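Local coordinates for FACT-Spt16 (PDB 5CE6), which probably binds histones H3-H4 as the N-terminal domain of the Spt16 subunit of the histone chaperone FACT, at residues 129-134 / 170-175. Numbering follows the deposited sequence.
Sequences NDDGAS and LDLWAE
The Asx turn of D131, which leads into helix 133-145, meets helix 168-179 in the N-terminal lobe of Spt16, where D131 and A133 touch one leucine, L172. Helix 168-179 packs on the lobe's mixed six-stranded sheet, W173 touching A55, I86 and V88, and helix 133-145 lies beside it, W173 also touching M136, I139 and I140. The contact is a small one at the surface, burying 97 Å² in all. The L172 branch CD2 does the touching. It lies 3.8 Å from the methyl CB of A133 in the first turn of the helix and equally far, 3.8 Å, from the backbone O of D131. The chi1 of 179° directs the branch toward the N-terminal end of helix 133-145, and the leucine also packs on M136. The D131 carboxylate runs obliquely past the same branch, CG to L172 CD2 being 4.1 Å. N of A133 donates to OD1 of D131 at 2.9 Å, approaching from above the carboxylate plane. G132, at the N-cap, lies in this turn and in the preceding Asx turn of D130, which stays outside the contact; N of G132 closes that turn, reaching OD1 of D130 at 2.7 Å, on the anti side of the carboxylate.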
loop_
_atom_site.group_PDB
_atom_site.type_symbol
_atom_site.label_atom_id
_atom_site.label_comp_id
_atom_site.label_asym_id
_atom_site.label_seq_id
_atom_site.Cartn_x
_atom_site.Cartn_y
_atom_site.Cartn_z
ATOM N N ASN A 129 25.703 1.970 -22.028
ATOM C CA ASN A 129 26.578 0.805 -21.941
ATOM C C ASN A 129 27.649 0.939 -20.862
ATOM O O ASN A 129 28.542 0.096 -20.751
ATOM C CB ASN A 129 27.238 0.536 -23.296
ATOM N N ASP A 130 27.562 2.010 -20.082
ATOM C CA ASP A 130 28.471 2.221 -18.964
ATOM C C ASP A 130 27.826 1.649 -17.704
ATOM O O ASP A 130 26.599 1.614 -17.591
ATOM C CB ASP A 130 28.739 3.717 -18.790
ATOM C CG ASP A 130 29.957 4.005 -17.932
ATOM O OD1 ASP A 130 29.820 4.052 -16.693
ATOM O OD2 ASP A 130 31.048 4.206 -18.503
ATOM N N ASP A 131 28.643 1.193 -16.759
ATOM C CA ASP A 131 28.108 0.641 -15.519
ATOM C C ASP A 131 27.914 1.716 -14.456
ATOM O O ASP A 131 27.311 1.468 -13.412
ATOM C CB ASP A 131 28.981 -0.506 -14.988
ATOM C CG ASP A 131 30.399 -0.074 -14.653
ATOM O OD1 ASP A 131 30.702 1.140 -14.676
ATOM O OD2 ASP A 131 31.221 -0.968 -14.358
ATOM N N GLY A 132 28.440 2.910 -14.724
ATOM C CA GLY A 132 28.248 4.046 -13.835
ATOM C C GLY A 132 29.205 4.091 -12.653
ATOM O O GLY A 132 29.036 4.906 -11.748
ATOM N N ALA A 133 30.216 3.225 -12.671
ATOM C CA ALA A 133 31.132 3.075 -11.539
ATOM C C ALA A 133 31.870 4.357 -11.151
ATOM O O ALA A 133 31.980 4.680 -9.973
ATOM C CB ALA A 133 32.132 1.958 -11.809
ATOM N N SER A 134 32.415 5.068 -12.134
ATOM C CA SER A 134 33.119 6.314 -11.837
ATOM C C SER A 134 32.216 7.375 -11.215
ATOM O O SER A 134 32.637 8.109 -10.321
ATOM C CB SER A 134 33.810 6.866 -13.087
ATOM O OG SER A 134 34.953 6.098 -13.406
ATOM N N LEU A 170 22.132 -1.153 -9.324
ATOM C CA LEU A 170 21.865 -1.188 -7.886
ATOM C C LEU A 170 22.813 -2.154 -7.174
ATOM O O LEU A 170 23.235 -1.900 -6.044
ATOM C CB LEU A 170 20.411 -1.568 -7.599
ATOM C CG LEU A 170 19.269 -0.655 -8.066
ATOM C CD1 LEU A 170 18.162 -0.595 -7.030
ATOM C CD2 LEU A 170 19.731 0.743 -8.449
ATOM N N ASP A 171 23.138 -3.261 -7.838
ATOM C CA ASP A 171 24.092 -4.229 -7.300
ATOM C C ASP A 171 25.439 -3.571 -7.035
ATOM O O ASP A 171 26.019 -3.713 -5.954
ATOM C CB ASP A 171 24.285 -5.398 -8.271
ATOM C CG ASP A 171 23.205 -6.453 -8.148
ATOM O OD1 ASP A 171 22.531 -6.498 -7.096
ATOM O OD2 ASP A 171 23.042 -7.245 -9.101
ATOM N N LEU A 172 25.932 -2.847 -8.034
ATOM C CA LEU A 172 27.219 -2.185 -7.920
ATOM C C LEU A 172 27.182 -1.111 -6.836
ATOM O O LEU A 172 28.097 -1.011 -6.010
ATOM C CB LEU A 172 27.632 -1.585 -9.269
ATOM C CG LEU A 172 28.957 -0.821 -9.305
ATOM C CD1 LEU A 172 30.091 -1.705 -8.820
ATOM C CD2 LEU A 172 29.259 -0.298 -10.709
ATOM N N TRP A 173 26.115 -0.317 -6.838
ATOM C CA TRP A 173 25.970 0.768 -5.879
ATOM C C TRP A 173 25.972 0.233 -4.452
ATOM O O TRP A 173 26.659 0.766 -3.581
ATOM C CB TRP A 173 24.686 1.558 -6.163
ATOM C CG TRP A 173 24.362 2.618 -5.145
ATOM C CD1 TRP A 173 23.262 2.662 -4.331
ATOM C CD2 TRP A 173 25.135 3.786 -4.831
ATOM N NE1 TRP A 173 23.306 3.777 -3.534
ATOM C CE2 TRP A 173 24.441 4.488 -3.822
ATOM C CE3 TRP A 173 26.344 4.308 -5.307
ATOM C CZ2 TRP A 173 24.919 5.684 -3.277
ATOM C CZ3 TRP A 173 26.819 5.497 -4.763
ATOM C CH2 TRP A 173 26.105 6.173 -3.761
ATOM N N ALA A 174 25.198 -0.821 -4.220
ATOM C CA ALA A 174 25.131 -1.427 -2.898
ATOM C C ALA A 174 26.504 -1.924 -2.467
ATOM O O ALA A 174 26.886 -1.783 -1.302
ATOM C CB ALA A 174 24.117 -2.562 -2.879
ATOM N N GLU A 175 27.252 -2.491 -3.414
ATOM C CA GLU A 175 28.596 -2.987 -3.129
ATOM C C GLU A 175 29.551 -1.843 -2.811
ATOM O O GLU A 175 30.399 -1.959 -1.928
ATOM C CB GLU A 175 29.133 -3.827 -4.295
ATOM C CG GLU A 175 30.494 -4.461 -4.021
ATOM C CD GLU A 175 30.702 -5.775 -4.762
ATOM O OE1 GLU A 175 30.134 -5.943 -5.865
ATOM O OE2 GLU A 175 31.432 -6.643 -4.232
#